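Side-chain contacts in beta carbonic anhydrase (Burkholderia pseudomallei, PDB 6YJN), which probably catalyses the reversible interconversion of carbon dioxide and hydrogencarbonate, as a zinc-dependent, tetrameric beta-class enzyme: residues F65-I70 against D78-S83; V74-L79 against V160-R165; V84-V89 against T166-D171. One frame throughout, in Å; residues are numbered along the deposited sequence.

Contact 1: residues F65-I70 against D78-S83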
ATOM      1  N   PHE A  65       6.320 -21.821   1.683  1.00 77.81           N
ATOM      2  CA  PHE A  65       6.030 -20.597   0.957  1.00 79.70           C
ATOM      3  C   PHE A  65       6.334 -19.398   1.852  1.00 84.54           C
ATOM      4  O   PHE A  65       5.890 -19.360   3.005  1.00 91.97           O
ATOM      5  CB  PHE A  65       4.554 -20.618   0.551  1.00 82.89           C
ATOM      6  CG  PHE A  65       4.202 -19.797  -0.666  1.00 81.86           C
ATOM      7  CD1 PHE A  65       4.800 -20.048  -1.897  1.00 87.06           C
ATOM      8  CD2 PHE A  65       3.254 -18.789  -0.585  1.00 77.96           C
ATOM      9  CE1 PHE A  65       4.480 -19.294  -3.016  1.00 78.51           C
ATOM     10  CE2 PHE A  65       2.932 -18.033  -1.703  1.00 81.69           C
ATOM     11  CZ  PHE A  65       3.542 -18.289  -2.913  1.00 82.15           C
ATOM     12  N   VAL A  66       7.068 -18.409   1.314  1.00 79.16           N
ATOM     13  CA  VAL A  66       7.674 -17.416   2.191  1.00 77.07           C
ATOM     14  C   VAL A  66       7.385 -15.981   1.749  1.00 82.81           C
ATOM     15  O   VAL A  66       7.547 -15.632   0.579  1.00 90.08           O
ATOM     16  CB  VAL A  66       9.185 -17.667   2.344  1.00 73.45           C
ATOM     17  CG1 VAL A  66       9.866 -16.563   3.134  1.00 80.26           C
ATOM     18  CG2 VAL A  66       9.466 -19.018   2.982  1.00 68.75           C
ATOM     19  N   HIS A  67       6.990 -15.160   2.734  1.00 81.37           N
ATOM     20  CA  HIS A  67       7.041 -13.708   2.643  1.00 81.47           C
ATOM     21  C   HIS A  67       7.988 -13.159   3.720  1.00 82.29           C
ATOM     22  O   HIS A  67       8.068 -13.716   4.821  1.00 64.86           O
ATOM     23  CB  HIS A  67       5.622 -13.122   2.713  1.00 79.15           C
ATOM     24  CG  HIS A  67       5.582 -11.633   2.826  1.00 81.49           C
ATOM     25  ND1 HIS A  67       5.546 -10.806   1.713  1.00 69.76           N
ATOM     26  CD2 HIS A  67       5.568 -10.821   3.911  1.00 72.75           C
ATOM     27  CE1 HIS A  67       5.506  -9.550   2.113  1.00 69.68           C
ATOM     28  NE2 HIS A  67       5.518  -9.535   3.460  1.00 69.47           N
ATOM     29  N   ARG A  68       8.727 -12.086   3.372  1.00 73.03           N
ATOM     30  CA  ARG A  68       9.613 -11.414   4.310  1.00 73.61           C
ATOM     31  C   ARG A  68       9.480  -9.910   4.135  1.00 74.29           C
ATOM     32  O   ARG A  68       9.715  -9.395   3.044  1.00 72.60           O
ATOM     33  CB  ARG A  68      11.097 -11.758   4.118  1.00 77.63           C
ATOM     34  CG  ARG A  68      11.407 -13.246   4.071  1.00 86.64           C
ATOM     35  CD  ARG A  68      12.849 -13.601   4.352  1.00 81.64           C
ATOM     36  NE  ARG A  68      12.911 -14.062   5.727  1.00 92.59           N
ATOM     37  CZ  ARG A  68      13.041 -15.331   6.083  1.00 92.46           C
ATOM     38  NH1 ARG A  68      13.066 -15.664   7.363  1.00 95.80           N
ATOM     39  NH2 ARG A  68      13.154 -16.264   5.157  1.00 96.05           N
ATOM     40  N   ASN A  69       9.128  -9.239   5.240  1.00 74.36           N
ATOM     41  CA  ASN A  69       9.172  -7.790   5.350  1.00 76.38           C
ATOM     42  C   ASN A  69       9.888  -7.410   6.645  1.00 81.66           C
ATOM     43  O   ASN A  69      10.091  -8.260   7.510  1.00 84.85           O
ATOM     44  CB  ASN A  69       7.771  -7.187   5.291  1.00 72.99           C
ATOM     45  CG  ASN A  69       6.909  -7.562   6.477  1.00 79.61           C
ATOM     46  OD1 ASN A  69       7.163  -7.116   7.599  1.00 85.37           O
ATOM     47  ND2 ASN A  69       5.876  -8.354   6.232  1.00 73.17           N
ATOM     48  N   ILE A  70      10.259  -6.126   6.780  1.00 80.54           N
ATOM     49  CA  ILE A  70      10.992  -5.701   7.964  1.00 72.29           C
ATOM     50  C   ILE A  70      10.078  -5.812   9.183  1.00 65.80           C
ATOM     51  O   ILE A  70       9.089  -5.093   9.289  1.00 79.53           O
ATOM     52  CB  ILE A  70      11.794  -4.371   7.825  1.00 69.41           C
ATOM     53  CG1 ILE A  70      11.598  -3.415   9.012  1.00 58.08           C
ATOM     54  CG2 ILE A  70      11.616  -3.670   6.477  1.00 63.32           C
ATOM     55  N   ASP A  78      -2.033  -4.000   3.618  1.00 69.14           N
ATOM     56  CA  ASP A  78      -0.841  -4.249   2.826  1.00 67.99           C
ATOM     57  C   ASP A  78      -1.168  -5.304   1.783  1.00 74.89           C
ATOM     58  O   ASP A  78      -1.246  -6.492   2.082  1.00 86.82           O
ATOM     59  CB  ASP A  78       0.338  -4.720   3.677  1.00 69.46           C
ATOM     60  CG  ASP A  78       1.554  -5.127   2.858  1.00 77.78           C
ATOM     61  OD1 ASP A  78       1.721  -4.584   1.743  1.00 84.66           O
ATOM     62  OD2 ASP A  78       2.326  -5.993   3.331  1.00 82.02           O
ATOM     63  N   LEU A  79      -1.323  -4.861   0.542  1.00 76.53           N
ATOM     64  CA  LEU A  79      -1.716  -5.803  -0.489  1.00 74.73           C
ATOM     65  C   LEU A  79      -0.507  -6.622  -0.913  1.00 64.51           C
ATOM     66  O   LEU A  79      -0.692  -7.633  -1.580  1.00 85.00           O
ATOM     67  CB  LEU A  79      -2.355  -5.060  -1.673  1.00 81.57           C
ATOM     68  CG  LEU A  79      -3.439  -5.822  -2.441  1.00 75.74           C
ATOM     69  CD1 LEU A  79      -4.559  -6.296  -1.524  1.00 65.51           C
ATOM     70  CD2 LEU A  79      -4.006  -4.969  -3.557  1.00 75.63           C
ATOM     71  N   ASN A  80       0.709  -6.192  -0.527  1.00 58.24           N
ATOM     72  CA  ASN A  80       1.911  -6.996  -0.740  1.00 61.41           C
ATOM     73  C   ASN A  80       1.776  -8.361  -0.046  1.00 73.27           C
ATOM     74  O   ASN A  80       1.889  -9.432  -0.661  1.00 73.49           O
ATOM     75  CB  ASN A  80       3.186  -6.229  -0.395  1.00 58.83           C
ATOM     76  CG  ASN A  80       4.445  -7.066  -0.527  1.00 68.38           C
ATOM     77  OD1 ASN A  80       4.391  -8.291  -0.484  1.00 68.85           O
ATOM     78  ND2 ASN A  80       5.595  -6.420  -0.655  1.00 73.18           N
ATOM     79  N   CYS A  81       1.496  -8.311   1.256  1.00 76.20           N
ATOM     80  CA  CYS A  81       1.371  -9.509   2.056  1.00 67.10           C
ATOM     81  C   CYS A  81       0.016 -10.168   1.811  1.00 67.34           C
ATOM     82  O   CYS A  81      -0.049 -11.375   1.552  1.00 65.45           O
ATOM     83  CB  CYS A  81       1.551  -9.160   3.524  1.00 75.02           C
ATOM     84  SG  CYS A  81       1.707 -10.622   4.578  1.00 84.26           S
ATOM     85  N   LEU A  82      -1.064  -9.382   1.914  1.00 59.64           N
ATOM     86  CA  LEU A  82      -2.387  -9.948   1.708  1.00 61.45           C
ATOM     87  C   LEU A  82      -2.379 -10.816   0.444  1.00 67.15           C
ATOM     88  O   LEU A  82      -2.947 -11.910   0.446  1.00 70.51           O
ATOM     89  CB  LEU A  82      -3.431  -8.830   1.598  1.00 65.61           C
ATOM     90  CG  LEU A  82      -3.808  -8.074   2.875  1.00 63.81           C
ATOM     91  CD1 LEU A  82      -4.961  -7.123   2.598  1.00 51.00           C
ATOM     92  CD2 LEU A  82      -4.154  -9.010   4.026  1.00 59.35           C
ATOM     93  N   SER A  83      -1.731 -10.318  -0.628  1.00 63.95           N
ATOM     94  CA  SER A  83      -1.617 -11.018  -1.899  1.00 64.06           C
ATOM     95  C   SER A  83      -1.016 -12.404  -1.689  1.00 71.56           C
ATOM     96  O   SER A  83      -1.623 -13.401  -2.068  1.00 72.89           O
ATOM     97  CB  SER A  83      -0.787 -10.242  -2.878  1.00 71.15           C
ATOM     98  OG  SER A  83      -1.616  -9.436  -3.700  1.00 74.12           O
TER
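His-67 carries this contact, reaching from its strand to the first turn of helix 79-92, where Cys-81 and Asn-80 meet its imidazole from different directions. With CG anti to the backbone N (chi1 172°), the ring is carried across to the helix. Cys-81 lies over one face: SG stands 3.9 Å above the ring plane, displaced toward the rim, and its nearest ring atom is CD2 of His-67. CB of Cys-81 sits over the same ring, 4.3 Å from its centroid, adding a CH-pi contact to the sulfur-aromatic one. Asn-80 comes to the edge instead, with its OD1 3.1 Å from CE1 of His-67 and near the ring plane, while its amide is turned 84° from the imidazole. No hydrogen bond crosses here; the other end of that amide, ND2, donates to Asp-78 of the second subunit.

One shell out, Asn-69 fixes the rotation of the ring. Its ND2 gives NE2 of His-67 a nearly straight bond of 3.0 Å (174° at the hydrogen), lying in both the imidazole plane and its own amide plane. The backbone N of Val-73 in turn bonds to Asn-69 OD1. On the helix side, Asp-78 is the N-cap: OD1 accepts from Asn-80 N (3.0 Å) and OD2, more weakly, from Cys-81 N, so both residues that touch the imidazole are held by the same carboxylate.

The site is buried, with the His-67 side chain about 9 Å from that of the zinc ligand Cys-46. Strand 64-69, an edge strand of this chain's sheet, runs parallel to strand 41-46 and is joined by a loop to helix 79-92, which packs on it beside the interface with the second subunit.

Contact 2: residues V74-L79 against V160-R165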
ATOM      1  N   VAL A  74       2.190  -7.664   9.484  1.00 67.25           N
ATOM      2  CA  VAL A  74       1.028  -7.824   8.624  1.00 71.55           C
ATOM      3  C   VAL A  74       0.137  -6.599   8.810  1.00 72.95           C
ATOM      4  O   VAL A  74      -0.539  -6.489   9.833  1.00 82.49           O
ATOM      5  CB  VAL A  74       0.276  -9.139   8.926  1.00 74.45           C
ATOM      6  CG1 VAL A  74      -1.046  -9.246   8.188  1.00 59.73           C
ATOM      7  CG2 VAL A  74       1.136 -10.364   8.656  1.00 78.72           C
ATOM      8  N   VAL A  75       0.179  -5.679   7.833  1.00 66.11           N
ATOM      9  CA  VAL A  75      -0.719  -4.532   7.792  1.00 69.26           C
ATOM     10  C   VAL A  75      -2.060  -4.961   7.182  1.00 74.17           C
ATOM     11  O   VAL A  75      -2.102  -5.658   6.164  1.00 77.47           O
ATOM     12  CB  VAL A  75      -0.093  -3.329   7.058  1.00 62.44           C
ATOM     13  CG1 VAL A  75      -1.033  -2.144   6.960  1.00 69.33           C
ATOM     14  CG2 VAL A  75       1.210  -2.895   7.690  1.00 66.49           C
ATOM     15  N   HIS A  76      -3.151  -4.557   7.850  1.00 70.39           N
ATOM     16  CA  HIS A  76      -4.512  -4.837   7.434  1.00 68.89           C
ATOM     17  C   HIS A  76      -4.666  -4.561   5.941  1.00 73.95           C
ATOM     18  O   HIS A  76      -5.423  -5.237   5.248  1.00 72.00           O
ATOM     19  CB  HIS A  76      -5.462  -3.901   8.181  1.00 61.65           C
ATOM     20  CG  HIS A  76      -5.605  -4.196   9.628  1.00 64.34           C
ATOM     21  ND1 HIS A  76      -5.709  -5.481  10.111  1.00 71.74           N
ATOM     22  CD2 HIS A  76      -5.729  -3.376  10.696  1.00 69.66           C
ATOM     23  CE1 HIS A  76      -5.855  -5.437  11.427  1.00 76.23           C
ATOM     24  NE2 HIS A  76      -5.877  -4.151  11.814  1.00 62.72           N
ATOM     25  N   THR A  77      -3.945  -3.541   5.464  1.00 70.47           N
ATOM     26  CA  THR A  77      -4.202  -2.979   4.151  1.00 71.17           C
ATOM     27  C   THR A  77      -2.986  -3.137   3.233  1.00 71.21           C
ATOM     28  O   THR A  77      -2.914  -2.474   2.199  1.00 73.05           O
ATOM     29  CB  THR A  77      -4.677  -1.527   4.296  1.00 67.64           C
ATOM     30  OG1 THR A  77      -3.750  -0.932   5.196  1.00 72.69           O
ATOM     31  CG2 THR A  77      -6.056  -1.410   4.910  1.00 67.25           C
ATOM     32  N   ASP A  78      -2.033  -4.000   3.618  1.00 69.14           N
ATOM     33  CA  ASP A  78      -0.841  -4.249   2.826  1.00 67.99           C
ATOM     34  C   ASP A  78      -1.168  -5.304   1.783  1.00 74.89           C
ATOM     35  O   ASP A  78      -1.246  -6.492   2.082  1.00 86.82           O
ATOM     36  CB  ASP A  78       0.338  -4.720   3.677  1.00 69.46           C
ATOM     37  CG  ASP A  78       1.554  -5.127   2.858  1.00 77.78           C
ATOM     38  OD1 ASP A  78       1.721  -4.584   1.743  1.00 84.66           O
ATOM     39  OD2 ASP A  78       2.326  -5.993   3.331  1.00 82.02           O
ATOM     40  N   LEU A  79      -1.323  -4.861   0.542  1.00 76.53           N
ATOM     41  CA  LEU A  79      -1.716  -5.803  -0.489  1.00 74.73           C
ATOM     42  C   LEU A  79      -0.507  -6.622  -0.913  1.00 64.51           C
ATOM     43  O   LEU A  79      -0.692  -7.633  -1.580  1.00 85.00           O
ATOM     44  CB  LEU A  79      -2.355  -5.060  -1.673  1.00 81.57           C
ATOM     45  CG  LEU A  79      -3.439  -5.822  -2.441  1.00 75.74           C
ATOM     46  CD1 LEU A  79      -4.559  -6.296  -1.524  1.00 65.51           C
ATOM     47  CD2 LEU A  79      -4.006  -4.969  -3.557  1.00 75.63           C
ATOM     48  N   VAL A 160      -0.343 -12.088  13.982  1.00 70.81           N
ATOM     49  CA  VAL A 160      -1.245 -13.205  13.775  1.00 68.42           C
ATOM     50  C   VAL A 160      -2.699 -12.743  13.882  1.00 74.41           C
ATOM     51  O   VAL A 160      -3.504 -13.066  13.008  1.00 78.12           O
ATOM     52  CB  VAL A 160      -0.900 -14.384  14.700  1.00 69.11           C
ATOM     53  CG1 VAL A 160      -2.117 -15.197  15.092  1.00 64.73           C
ATOM     54  CG2 VAL A 160       0.130 -15.283  14.048  1.00 72.66           C
ATOM     55  N   VAL A 161      -3.037 -11.955  14.915  1.00 74.99           N
ATOM     56  CA  VAL A 161      -4.394 -11.424  15.011  1.00 76.57           C
ATOM     57  C   VAL A 161      -4.770 -10.789  13.666  1.00 69.48           C
ATOM     58  O   VAL A 161      -5.886 -10.950  13.188  1.00 66.34           O
ATOM     59  CB  VAL A 161      -4.628 -10.500  16.230  1.00 55.60           C
ATOM     60  N   ASN A 162      -3.793 -10.136  13.028  1.00 74.51           N
ATOM     61  CA  ASN A 162      -3.986  -9.405  11.785  1.00 79.74           C
ATOM     62  C   ASN A 162      -4.373 -10.360  10.657  1.00 77.54           C
ATOM     63  O   ASN A 162      -5.337 -10.114   9.932  1.00 77.90           O
ATOM     64  CB  ASN A 162      -2.748  -8.576  11.425  1.00 81.27           C
ATOM     65  CG  ASN A 162      -2.587  -7.333  12.273  1.00 81.39           C
ATOM     66  OD1 ASN A 162      -3.422  -7.046  13.131  1.00 78.95           O
ATOM     67  ND2 ASN A 162      -1.524  -6.583  12.034  1.00 83.43           N
ATOM     68  N   VAL A 163      -3.598 -11.439  10.523  1.00 73.57           N
ATOM     69  CA  VAL A 163      -3.874 -12.495   9.568  1.00 78.27           C
ATOM     70  C   VAL A 163      -5.283 -13.040   9.791  1.00 91.55           C
ATOM     71  O   VAL A 163      -6.041 -13.242   8.839  1.00 88.62           O
ATOM     72  CB  VAL A 163      -2.869 -13.649   9.704  1.00 67.13           C
ATOM     73  CG1 VAL A 163      -3.228 -14.766   8.747  1.00 59.20           C
ATOM     74  CG2 VAL A 163      -1.436 -13.196   9.494  1.00 65.79           C
ATOM     75  N   CYS A 164      -5.599 -13.313  11.064  1.00 91.84           N
ATOM     76  CA  CYS A 164      -6.830 -13.998  11.417  1.00 77.08           C
ATOM     77  C   CYS A 164      -8.009 -13.078  11.162  1.00 73.44           C
ATOM     78  O   CYS A 164      -9.121 -13.547  10.951  1.00 87.86           O
ATOM     79  CB  CYS A 164      -6.832 -14.400  12.883  1.00 86.88           C
ATOM     80  SG  CYS A 164      -5.879 -15.905  13.202  1.00 85.99           S
ATOM     81  N   ARG A 165      -7.757 -11.770  11.172  1.00 68.62           N
ATOM     82  CA  ARG A 165      -8.833 -10.831  10.924  1.00 65.41           C
ATOM     83  C   ARG A 165      -9.003 -10.620   9.421  1.00 63.29           C
ATOM     84  O   ARG A 165     -10.013 -10.073   8.990  1.00 64.16           O
ATOM     85  CB  ARG A 165      -8.612  -9.524  11.694  1.00 73.96           C
ATOM     86  CG  ARG A 165      -9.108  -9.526  13.136  1.00 64.72           C
ATOM     87  CD  ARG A 165      -8.450  -8.409  13.952  1.00 59.75           C
TER
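Val-74 and Asn-162 make the close-packed half of this contact, between the loop that leaves strand 64-69 and the last turn of helix 145-165. The two side chains lie antiparallel, flank to flank, CG1 of Val-74 coming 3.7 Å from CB of Asn-162. Asn-162 has CG beside its backbone N (chi1 -75°), and from there ND2 turns back to the carbonyl O of Val-74 in a hydrogen bond. The modelled separation is implausibly short, so the detail of this bond is doubtful. On the inner side CG2 of Val-74 meets CG2 of Val-163 at 3.9 Å, the two valines set roughly perpendicular. Val-163 then continues inward onto Val-97 and Val-99 of strand 96-102.

From Val-75 to Asp-78 the loop makes a type I beta turn, closed by Asp-78 N bonding to Val-75 O, and the turn leads directly into helix 79-92. Helix 145-165, opposite, lies against the mixed sheet, on strands 96-102, 180-186 and 193-200.

His-76, on this turn, meets Asn-162 only loosely. CE1 approaches OD1 of Asn-162 at 3.4 Å, obliquely to the ring and without a hydrogen bond; ring and amide planes stand 53° apart. The imidazole is held instead by the fourth subunit, where Asp-129 pairs with NE2 in a hydrogen bond and His-126 meets the ring edge-to-face. The solvent side is on the helix: Asn-162 is partly exposed, and so is Arg-165 beyond it, whose side chain could be modelled no further than CD.

Contact 3: residues V84-V89 against T166-D171; sequences VIQFAV and TTIVND
Ile-168 presents both of its branches to Gln-86 because CG1 lies beside the backbone N (chi1 -54°), which leaves CG2 anti to it. CG2 comes down on the helix backbone, 3.5 Å from CA of Gln-86, while CD1 reaches CB of the same residue at 3.7 Å. Ile-85, next to Gln-86, and Val-89, one turn on, meet the CG2 methyl of Ile-168: CG2 of Ile-85 is 4.1 Å from it, and CB of Val-89 4.2 Å. Gln-86 offers only the base of its side chain; bent at chi2 (-86°), it leads the amide off to Val-117 and Ala-120 of the second subunit and to Asp-90 of its own helix.

The two short helical segments run nearly parallel, 23° apart, with axes 9.7 Å from each other at their closest. Thr-166 is the N-cap of helix 167-174, its OG1 accepting from Val-169 N at 3.1 Å. Its carbonyl O takes Asn-170 N and Asn-170 ND2 from opposite faces of its plane, securing the first turn, while OG1 also bonds back to Val-163 O in helix 145-165.

Across the contact itself there is no hydrogen bond. Between the two segments the meeting is aliphatic, with the helix backbone at Gln-86 as part of the surface, so the fit depends on shape and burial.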
ATOM      1  N   VAL A  84       0.179 -12.438  -1.085  1.00 74.14           N
ATOM      2  CA  VAL A  84       0.862 -13.662  -0.691  1.00 69.35           C
ATOM      3  C   VAL A  84      -0.121 -14.610   0.006  1.00 69.52           C
ATOM      4  O   VAL A  84      -0.190 -15.795  -0.338  1.00 65.88           O
ATOM      5  CB  VAL A  84       2.108 -13.361   0.173  1.00 71.48           C
ATOM      6  CG1 VAL A  84       2.726 -14.616   0.753  1.00 81.59           C
ATOM      7  CG2 VAL A  84       3.175 -12.569  -0.573  1.00 67.47           C
ATOM      8  N   ILE A  85      -0.915 -14.073   0.946  1.00 68.78           N
ATOM      9  CA  ILE A  85      -1.793 -14.881   1.789  1.00 63.96           C
ATOM     10  C   ILE A  85      -2.971 -15.432   0.990  1.00 71.15           C
ATOM     11  O   ILE A  85      -3.267 -16.629   1.065  1.00 70.93           O
ATOM     12  CB  ILE A  85      -2.260 -14.105   3.032  1.00 61.04           C
ATOM     13  CG1 ILE A  85      -1.074 -13.648   3.881  1.00 67.25           C
ATOM     14  CG2 ILE A  85      -3.288 -14.882   3.845  1.00 54.77           C
ATOM     15  CD1 ILE A  85      -1.366 -12.411   4.708  1.00 66.61           C
ATOM     16  N   GLN A  86      -3.661 -14.550   0.261  1.00 73.12           N
ATOM     17  CA  GLN A  86      -4.750 -15.002  -0.585  1.00 76.09           C
ATOM     18  C   GLN A  86      -4.238 -16.060  -1.568  1.00 83.74           C
ATOM     19  O   GLN A  86      -4.961 -16.999  -1.902  1.00 90.99           O
ATOM     20  CB  GLN A  86      -5.433 -13.818  -1.260  1.00 76.34           C
ATOM     21  CG  GLN A  86      -6.656 -14.223  -2.074  1.00 88.52           C
ATOM     22  CD  GLN A  86      -6.313 -14.644  -3.487  1.00 83.20           C
ATOM     23  OE1 GLN A  86      -5.352 -14.147  -4.081  1.00 76.43           O
ATOM     24  NE2 GLN A  86      -7.100 -15.565  -4.029  1.00 62.81           N
ATOM     25  N   PHE A  87      -2.974 -15.936  -1.992  1.00 73.99           N
ATOM     26  CA  PHE A  87      -2.384 -16.894  -2.910  1.00 77.04           C
ATOM     27  C   PHE A  87      -2.051 -18.206  -2.190  1.00 83.34           C
ATOM     28  O   PHE A  87      -2.277 -19.293  -2.719  1.00 83.81           O
ATOM     29  CB  PHE A  87      -1.138 -16.279  -3.549  1.00 87.42           C
ATOM     30  CG  PHE A  87      -0.630 -16.928  -4.816  1.00 86.32           C
ATOM     31  CD1 PHE A  87      -0.052 -18.194  -4.796  1.00 75.56           C
ATOM     32  CD2 PHE A  87      -0.675 -16.241  -6.027  1.00 81.34           C
ATOM     33  CE1 PHE A  87       0.435 -18.765  -5.964  1.00 76.99           C
ATOM     34  CE2 PHE A  87      -0.170 -16.807  -7.191  1.00 78.34           C
ATOM     35  CZ  PHE A  87       0.387 -18.068  -7.154  1.00 80.35           C
ATOM     36  N   ALA A  88      -1.500 -18.108  -0.980  1.00 74.05           N
ATOM     37  CA  ALA A  88      -1.129 -19.304  -0.251  1.00 71.48           C
ATOM     38  C   ALA A  88      -2.365 -20.106   0.170  1.00 69.06           C
ATOM     39  O   ALA A  88      -2.406 -21.321  -0.001  1.00 71.73           O
ATOM     40  CB  ALA A  88      -0.273 -18.909   0.922  1.00 80.28           C
ATOM     41  N   VAL A  89      -3.359 -19.421   0.742  1.00 64.85           N
ATOM     42  CA  VAL A  89      -4.570 -20.032   1.277  1.00 63.39           C
ATOM     43  C   VAL A  89      -5.504 -20.494   0.151  1.00 74.01           C
ATOM     44  O   VAL A  89      -5.850 -21.676   0.066  1.00 67.45           O
ATOM     45  CB  VAL A  89      -5.311 -19.044   2.202  1.00 56.34           C
ATOM     46  CG1 VAL A  89      -6.614 -19.608   2.741  1.00 49.03           C
ATOM     47  CG2 VAL A  89      -4.442 -18.510   3.322  1.00 55.09           C
ATOM     48  N   THR A 166      -8.042 -11.085   8.613  1.00 61.89           N
ATOM     49  CA  THR A 166      -8.134 -10.805   7.189  1.00 66.01           C
ATOM     50  C   THR A 166      -9.429 -11.383   6.640  1.00 72.93           C
ATOM     51  O   THR A 166      -9.989 -12.324   7.211  1.00 74.05           O
ATOM     52  CB  THR A 166      -6.929 -11.291   6.378  1.00 65.88           C
ATOM     53  OG1 THR A 166      -6.979 -12.715   6.313  1.00 71.88           O
ATOM     54  CG2 THR A 166      -5.603 -10.818   6.931  1.00 67.11           C
ATOM     55  N   THR A 167      -9.903 -10.794   5.535  1.00 76.38           N
ATOM     56  CA  THR A 167     -11.078 -11.344   4.882  1.00 75.84           C
ATOM     57  C   THR A 167     -10.703 -12.728   4.360  1.00 73.58           C
ATOM     58  O   THR A 167     -11.429 -13.697   4.581  1.00 77.48           O
ATOM     59  CB  THR A 167     -11.610 -10.431   3.773  1.00 70.04           C
ATOM     60  OG1 THR A 167     -10.570 -10.346   2.803  1.00 81.15           O
ATOM     61  CG2 THR A 167     -11.966  -9.040   4.240  1.00 62.49           C
ATOM     62  N   ILE A 168      -9.529 -12.797   3.723  1.00 65.43           N
ATOM     63  CA  ILE A 168      -9.015 -14.019   3.122  1.00 66.59           C
ATOM     64  C   ILE A 168      -9.257 -15.197   4.051  1.00 67.42           C
ATOM     65  O   ILE A 168      -9.926 -16.153   3.665  1.00 79.87           O
ATOM     66  CB  ILE A 168      -7.522 -13.901   2.759  1.00 61.20           C
ATOM     67  CG1 ILE A 168      -7.243 -12.684   1.876  1.00 53.43           C
ATOM     68  CG2 ILE A 168      -7.026 -15.181   2.113  1.00 57.17           C
ATOM     69  CD1 ILE A 168      -5.831 -12.153   2.017  1.00 60.09           C
ATOM     70  N   VAL A 169      -8.709 -15.093   5.267  1.00 68.57           N
ATOM     71  CA  VAL A 169      -8.750 -16.156   6.259  1.00 69.53           C
ATOM     72  C   VAL A 169     -10.182 -16.379   6.740  1.00 69.51           C
ATOM     73  O   VAL A 169     -10.637 -17.516   6.774  1.00 73.13           O
ATOM     74  CB  VAL A 169      -7.791 -15.875   7.434  1.00 72.07           C
ATOM     75  CG1 VAL A 169      -8.051 -16.781   8.634  1.00 78.38           C
ATOM     76  CG2 VAL A 169      -6.334 -15.951   7.010  1.00 63.35           C
ATOM     77  N   ASN A 170     -10.883 -15.301   7.117  1.00 73.40           N
ATOM     78  CA  ASN A 170     -12.230 -15.442   7.648  1.00 76.68           C
ATOM     79  C   ASN A 170     -13.126 -16.158   6.649  1.00 78.66           C
ATOM     80  O   ASN A 170     -13.951 -16.977   7.033  1.00 90.10           O
ATOM     81  CB  ASN A 170     -12.843 -14.112   8.066  1.00 80.96           C
ATOM     82  CG  ASN A 170     -12.510 -13.771   9.501  1.00102.09           C
ATOM     83  OD1 ASN A 170     -12.916 -14.483  10.419  1.00103.03           O
ATOM     84  ND2 ASN A 170     -11.767 -12.691   9.701  1.00111.78           N
ATOM     85  N   ASP A 171     -12.935 -15.843   5.368  1.00 78.27           N
ATOM     86  CA  ASP A 171     -13.691 -16.435   4.283  1.00 71.94           C
ATOM     87  C   ASP A 171     -13.381 -17.922   4.150  1.00 69.97           C
ATOM     88  O   ASP A 171     -14.264 -18.717   3.847  1.00 74.67           O
ATOM     89  CB  ASP A 171     -13.379 -15.708   2.978  1.00 75.91           C
ATOM     90  CG  ASP A 171     -14.139 -14.405   2.846  1.00 88.07           C
ATOM     91  OD1 ASP A 171     -15.050 -14.166   3.684  1.00 87.72           O
ATOM     92  OD2 ASP A 171     -13.814 -13.639   1.907  1.00 99.38           O
TER

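How the contacts relate
The three contacts lie close together, their centres 10 to 11 Å apart. Helix 79-92 is common ground: contact 1 uses its first turn and contact 3 the next, while contact 2 takes the loop leading into it and shares Asp-78 and Leu-79 with contact 1. Along the chain contact 1 closes before contact 3 opens, whereas contacts 2 and 3 alternate, their second segments being on the successive helices 145-165 and 167-174. Leu-82 bridges the set, touching His-76, Thr-166 and Ile-168. The early strand-loop-helix unit is thus joined to helices some eighty residues later, and all three contacts also touch the second subunit of the tetramer.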